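Local coordinates for protein cocosin 1 acidic chain (Cocos nucifera, PDB 5WPW) that serves as an 11S globulin of coconut, a hexameric seed storage protein that acts as a nutrient reservoir and is a potential food allergen, at residues A[72-77]-A[116-122]; A[318-324]-A[347-353]. The protein carries 2 engineered substitutions. All blocks are in the same frame, centred on the assembly; numbering follows the deposited sequence.

Contact 1. Residues A[72-77]-A[116-122]; sequences VGLVMP and LAVPNGF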
loop_
_atom_site.group_PDB
_atom_site.type_symbol
_atom_site.label_atom_id
_atom_site.label_comp_id
_atom_site.label_asym_id
_atom_site.label_seq_id
_atom_site.Cartn_x
_atom_site.Cartn_y
_atom_site.Cartn_z
ATOM N N VAL A 72 6.132 -28.013 15.432
ATOM C CA VAL A 72 6.766 -27.509 14.223
ATOM C C VAL A 72 7.708 -26.370 14.588
ATOM O O VAL A 72 7.413 -25.551 15.466
ATOM C CB VAL A 72 5.726 -27.043 13.185
ATOM C CG1 VAL A 72 6.321 -26.004 12.302
ATOM C CG2 VAL A 72 5.273 -28.212 12.344
ATOM N N GLY A 73 8.854 -26.334 13.922
ATOM C CA GLY A 73 9.772 -25.220 14.040
ATOM C C GLY A 73 10.041 -24.564 12.699
ATOM O O GLY A 73 10.347 -25.229 11.695
ATOM N N LEU A 74 9.905 -23.246 12.683
ATOM C CA LEU A 74 10.204 -22.417 11.528
ATOM C C LEU A 74 11.226 -21.389 11.973
ATOM O O LEU A 74 10.960 -20.590 12.885
ATOM C CB LEU A 74 8.942 -21.737 11.015
ATOM C CG LEU A 74 9.141 -20.776 9.858
ATOM C CD1 LEU A 74 9.490 -21.599 8.668
ATOM C CD2 LEU A 74 7.858 -20.003 9.619
ATOM N N VAL A 75 12.388 -21.412 11.361
ATOM C CA VAL A 75 13.449 -20.496 11.761
ATOM C C VAL A 75 13.372 -19.242 10.899
ATOM O O VAL A 75 13.505 -19.308 9.670
ATOM C CB VAL A 75 14.825 -21.158 11.657
ATOM C CG1 VAL A 75 15.898 -20.149 12.022
ATOM C CG2 VAL A 75 14.888 -22.390 12.564
ATOM N N MET A 76 13.172 -18.090 11.547
ATOM C CA MET A 76 13.128 -16.815 10.839
ATOM C C MET A 76 14.476 -16.127 10.985
ATOM O O MET A 76 14.806 -15.673 12.085
ATOM C CB MET A 76 12.003 -15.937 11.390
ATOM C CG MET A 76 10.690 -16.688 11.562
ATOM S SD MET A 76 9.226 -15.685 11.236
ATOM C CE MET A 76 7.900 -16.848 11.595
ATOM N N PRO A 77 15.285 -16.039 9.926
ATOM C CA PRO A 77 16.646 -15.505 10.061
ATOM C C PRO A 77 16.679 -14.052 10.518
ATOM O O PRO A 77 15.969 -13.189 9.993
ATOM C CB PRO A 77 17.221 -15.647 8.645
ATOM C CG PRO A 77 16.048 -15.853 7.754
ATOM C CD PRO A 77 15.021 -16.555 8.574
ATOM N N LEU A 116 -0.432 -24.941 7.912
ATOM C CA LEU A 116 0.835 -24.266 8.167
ATOM C C LEU A 116 1.356 -23.663 6.871
ATOM O O LEU A 116 1.332 -24.319 5.826
ATOM C CB LEU A 116 1.870 -25.242 8.718
ATOM C CG LEU A 116 1.478 -25.836 10.060
ATOM C CD1 LEU A 116 1.464 -27.355 9.999
ATOM C CD2 LEU A 116 2.459 -25.325 11.083
ATOM N N ALA A 117 1.828 -22.418 6.949
ATOM C CA ALA A 117 2.394 -21.695 5.804
ATOM C C ALA A 117 3.893 -21.522 6.028
ATOM O O ALA A 117 4.308 -20.896 7.013
ATOM C CB ALA A 117 1.738 -20.331 5.619
ATOM N N VAL A 118 4.694 -22.068 5.117
ATOM C CA VAL A 118 6.151 -21.971 5.173
ATOM C C VAL A 118 6.698 -21.168 3.991
ATOM O O VAL A 118 6.715 -21.683 2.871
ATOM C CB VAL A 118 6.762 -23.382 5.193
ATOM C CG1 VAL A 118 8.262 -23.308 5.264
ATOM C CG2 VAL A 118 6.210 -24.178 6.355
ATOM N N PRO A 119 7.183 -19.938 4.197
ATOM C CA PRO A 119 7.809 -19.179 3.100
ATOM C C PRO A 119 8.997 -19.906 2.494
ATOM O O PRO A 119 9.721 -20.629 3.172
ATOM C CB PRO A 119 8.284 -17.882 3.775
ATOM C CG PRO A 119 7.650 -17.876 5.147
ATOM C CD PRO A 119 7.352 -19.285 5.502
ATOM N N ASN A 120 9.238 -19.661 1.215
ATOM C CA ASN A 120 10.442 -20.229 0.619
ATOM C C ASN A 120 11.680 -19.726 1.355
ATOM O O ASN A 120 11.692 -18.629 1.918
ATOM C CB ASN A 120 10.539 -19.838 -0.837
ATOM C CG ASN A 120 10.484 -18.363 -0.997
ATOM O OD1 ASN A 120 9.510 -17.736 -0.578
ATOM N ND2 ASN A 120 11.548 -17.777 -1.533
ATOM N N GLY A 121 12.726 -20.545 1.357
ATOM C CA GLY A 121 13.998 -20.126 1.893
ATOM C C GLY A 121 14.125 -20.115 3.400
ATOM O O GLY A 121 15.189 -19.726 3.899
ATOM N N PHE A 122 13.090 -20.523 4.147
ATOM C CA PHE A 122 13.132 -20.602 5.606
ATOM C C PHE A 122 13.284 -22.056 6.051
ATOM O O PHE A 122 12.518 -22.915 5.620
ATOM C CB PHE A 122 11.848 -20.045 6.251
ATOM C CG PHE A 122 11.684 -18.543 6.143
ATOM C CD1 PHE A 122 11.917 -17.876 4.958
ATOM C CD2 PHE A 122 11.234 -17.805 7.236
ATOM C CE1 PHE A 122 11.746 -16.499 4.867
ATOM C CE2 PHE A 122 11.056 -16.435 7.150
ATOM C CZ PHE A 122 11.324 -15.778 5.960
#
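Strands 72-74 and 116-118 run in roughly the same direction, 30° apart, with axes 9.5 Å from each other at closest approach. No hydrogen bond joins them. They belong to two different sheets, which face each other here: strand 72-74 pairs with strands 107-110 and 124-127, strand 116-118 with strand 61-67. After Val118 the chain makes a type II beta turn from Pro119 to Phe122, with Gly121 at positive phi (77°). The turn brings Phe122 within 6.2 Å of Val75, CA to CA. The side chains fill the gap between the backbones. Val72 CG1 meets Leu116 CD2 at 4.1 Å. Leu74 packs on three side chains: its CD1 lies 4.0 Å from Val118 CG1 and 3.7 Å from Phe122 CB, and its CD2 lies 4.2 Å from Pro119 CD. The Phe122 ring packs against Val75 O, Met76 and the Pro77 ring. Pro77 CD sits over one face, 4.2 Å from Phe122 CD2, and Val75 O is 3.7 Å from the same CD2. Ile305 of a second subunit and Phe241 of a third also pack on Phe122, so the turn end borders subunit interfaces. Here apolar side chains from two facing sheets help fill the N-terminal cupin beta-barrel.

Contact 2. Residues A[318-324]-A[347-353]; sequences GRVEVAD and FAMLERA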
loop_
_atom_site.group_PDB
_atom_site.type_symbol
_atom_site.label_atom_id
_atom_site.label_comp_id
_atom_site.label_asym_id
_atom_site.label_seq_id
_atom_site.Cartn_x
_atom_site.Cartn_y
_atom_site.Cartn_z
ATOM N N GLY A 318 -17.333 -38.910 -3.171
ATOM C CA GLY A 318 -18.224 -37.992 -3.848
ATOM C C GLY A 318 -18.007 -37.969 -5.341
ATOM O O GLY A 318 -16.960 -38.374 -5.849
ATOM N N ARG A 319 -19.033 -37.507 -6.041
ATOM C CA ARG A 319 -18.993 -37.305 -7.478
ATOM C C ARG A 319 -18.557 -35.875 -7.774
ATOM O O ARG A 319 -19.162 -34.928 -7.266
ATOM C CB ARG A 319 -20.371 -37.540 -8.097
ATOM C CG ARG A 319 -20.360 -37.662 -9.602
ATOM C CD ARG A 319 -19.912 -39.060 -9.961
ATOM N NE ARG A 319 -19.711 -39.257 -11.393
ATOM C CZ ARG A 319 -19.204 -40.372 -11.910
ATOM N NH1 ARG A 319 -18.847 -41.365 -11.102
ATOM N NH2 ARG A 319 -19.055 -40.496 -13.227
ATOM N N VAL A 320 -17.523 -35.725 -8.593
ATOM C CA VAL A 320 -17.091 -34.420 -9.098
ATOM C C VAL A 320 -17.265 -34.400 -10.610
ATOM O O VAL A 320 -16.818 -35.317 -11.309
ATOM C CB VAL A 320 -15.628 -34.113 -8.727
ATOM C CG1 VAL A 320 -15.270 -32.661 -9.131
ATOM C CG2 VAL A 320 -15.401 -34.333 -7.265
ATOM N N GLU A 321 -17.897 -33.347 -11.118
ATOM C CA GLU A 321 -17.929 -33.089 -12.543
ATOM C C GLU A 321 -17.282 -31.742 -12.820
ATOM O O GLU A 321 -17.580 -30.760 -12.135
ATOM C CB GLU A 321 -19.346 -33.112 -13.059
ATOM C CG GLU A 321 -19.964 -34.488 -12.928
ATOM C CD GLU A 321 -21.358 -34.508 -13.478
ATOM O OE1 GLU A 321 -22.257 -35.033 -12.794
ATOM O OE2 GLU A 321 -21.548 -33.981 -14.590
ATOM N N VAL A 322 -16.408 -31.707 -13.812
ATOM C CA VAL A 322 -15.711 -30.492 -14.213
ATOM C C VAL A 322 -15.950 -30.264 -15.699
ATOM O O VAL A 322 -15.852 -31.202 -16.496
ATOM C CB VAL A 322 -14.205 -30.601 -13.884
ATOM C CG1 VAL A 322 -13.472 -29.306 -14.309
ATOM C CG2 VAL A 322 -14.021 -30.875 -12.416
ATOM N N ALA A 323 -16.274 -29.021 -16.071
ATOM C CA ALA A 323 -16.518 -28.607 -17.451
ATOM C C ALA A 323 -15.524 -27.514 -17.858
ATOM O O ALA A 323 -15.193 -26.647 -17.045
ATOM C CB ALA A 323 -17.947 -28.076 -17.623
ATOM N N ASP A 324 -15.082 -27.522 -19.129
ATOM C CA ASP A 324 -14.116 -26.525 -19.613
ATOM C C ASP A 324 -14.758 -25.551 -20.613
ATOM O O ASP A 324 -15.981 -25.546 -20.821
ATOM C CB ASP A 324 -12.864 -27.216 -20.185
ATOM C CG ASP A 324 -13.056 -27.789 -21.589
ATOM O OD1 ASP A 324 -14.160 -27.685 -22.200
ATOM O OD2 ASP A 324 -12.059 -28.363 -22.073
ATOM N N PHE A 347 -12.476 -23.137 -14.868
ATOM C CA PHE A 347 -13.266 -24.340 -15.161
ATOM C C PHE A 347 -14.447 -24.431 -14.207
ATOM O O PHE A 347 -14.323 -24.141 -13.022
ATOM C CB PHE A 347 -12.430 -25.611 -15.037
ATOM C CG PHE A 347 -11.542 -25.874 -16.221
ATOM C CD1 PHE A 347 -10.926 -24.819 -16.893
ATOM C CD2 PHE A 347 -11.295 -27.171 -16.651
ATOM C CE1 PHE A 347 -10.099 -25.044 -17.983
ATOM C CE2 PHE A 347 -10.447 -27.413 -17.742
ATOM C CZ PHE A 347 -9.844 -26.344 -18.405
ATOM N N ALA A 348 -15.601 -24.843 -14.719
ATOM C CA ALA A 348 -16.790 -24.940 -13.891
ATOM C C ALA A 348 -16.826 -26.322 -13.264
ATOM O O ALA A 348 -16.502 -27.314 -13.916
ATOM C CB ALA A 348 -18.061 -24.690 -14.711
ATOM N N MET A 349 -17.212 -26.385 -12.000
ATOM C CA MET A 349 -17.225 -27.676 -11.334
ATOM C C MET A 349 -18.381 -27.794 -10.353
ATOM O O MET A 349 -18.919 -26.809 -9.839
ATOM C CB MET A 349 -15.905 -27.936 -10.621
ATOM C CG MET A 349 -15.775 -27.243 -9.313
ATOM S SD MET A 349 -14.826 -28.417 -8.332
ATOM C CE MET A 349 -14.453 -27.429 -6.900
ATOM N N LEU A 350 -18.696 -29.050 -10.060
ATOM C CA LEU A 350 -19.881 -29.464 -9.333
ATOM C C LEU A 350 -19.493 -30.703 -8.534
ATOM O O LEU A 350 -18.777 -31.562 -9.057
ATOM C CB LEU A 350 -20.996 -29.758 -10.345
ATOM C CG LEU A 350 -22.329 -30.395 -10.033
ATOM C CD1 LEU A 350 -23.314 -29.958 -11.125
ATOM C CD2 LEU A 350 -22.198 -31.910 -9.981
ATOM N N GLU A 351 -19.926 -30.775 -7.272
ATOM C CA GLU A 351 -19.633 -31.918 -6.409
ATOM C C GLU A 351 -20.885 -32.376 -5.662
ATOM O O GLU A 351 -21.669 -31.554 -5.176
ATOM C CB GLU A 351 -18.557 -31.593 -5.381
ATOM C CG GLU A 351 -17.203 -31.354 -5.994
ATOM C CD GLU A 351 -16.389 -30.381 -5.198
ATOM O OE1 GLU A 351 -16.889 -29.891 -4.160
ATOM O OE2 GLU A 351 -15.246 -30.118 -5.607
ATOM N N ARG A 352 -21.042 -33.695 -5.535
ATOM C CA ARG A 352 -22.140 -34.280 -4.769
ATOM C C ARG A 352 -21.604 -35.418 -3.915
ATOM O O ARG A 352 -20.974 -36.347 -4.433
ATOM C CB ARG A 352 -23.252 -34.776 -5.691
ATOM C CG ARG A 352 -24.522 -35.125 -4.945
ATOM C CD ARG A 352 -25.055 -36.470 -5.393
ATOM N NE ARG A 352 -25.921 -36.347 -6.561
ATOM C CZ ARG A 352 -27.197 -35.969 -6.504
ATOM N NH1 ARG A 352 -27.750 -35.674 -5.331
ATOM N NH2 ARG A 352 -27.917 -35.886 -7.616
ATOM N N ALA A 353 -21.833 -35.332 -2.611
ATOM C CA ALA A 353 -21.401 -36.388 -1.710
ATOM C C ALA A 353 -22.252 -37.638 -1.925
ATOM O O ALA A 353 -23.434 -37.560 -2.288
ATOM C CB ALA A 353 -21.507 -35.926 -0.256
#
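Six backbone hydrogen bonds join antiparallel strands 318-323 and 348-353. They come in reciprocal pairs. Arg319 N to Arg352 O and Arg352 N to Arg319 O are both 2.8 Å. Glu321 N to Leu350 O and Leu350 N to Glu321 O are both 2.9 Å. Ala323 N to Ala348 O is 2.8 Å, and Ala348 N to Ala323 O is 3.0 Å. Arg319 O also receives a CA-H...O contact from Glu351 CA, 3.2 Å. Three charged side chains find partners outside the segments. Arg319 forms a salt bridge with Asp332, and Asp324 one with Arg326. Glu321 OE2 accepts a hydrogen bond from Ser184 N of a neighbouring subunit. Val320, Val322 and Met349 share one face; Val322 CG2 lies 3.9 Å from Met349 CB. Past the last pair, Asp324 CB makes a CH-pi contact with the Phe347 ring, 3.8 Å from its centroid. The backbone thus holds the two strands together, while Arg319, Asp324 and Glu321 serve strand 329-336, the segment after Asp324 and the subunit interface, respectively.

In the fold
From the N terminus, the chain first enters the N-terminal cupin domain. Contact 1 closes there, bringing 116-122 back to 72-77 across 38 intervening residues, and joins two sheets face to face. The chain then passes into the C-terminal cupin domain, where contact 2 closes a shorter loop of 22 residues and joins neighbouring strands within one sheet. Strands 329-336 and 340-343 lie in that loop. The two loops follow in series; neither encloses nor crosses the other. The centres of contacts 1 and 2 are about 34 Å apart, on opposite sides of the chain's centre. The nearest atoms of contacts 1 and 2 are about 21 Å apart. Each contact thus ties up its own domain, and both also meet neighbouring subunits of the hexamer.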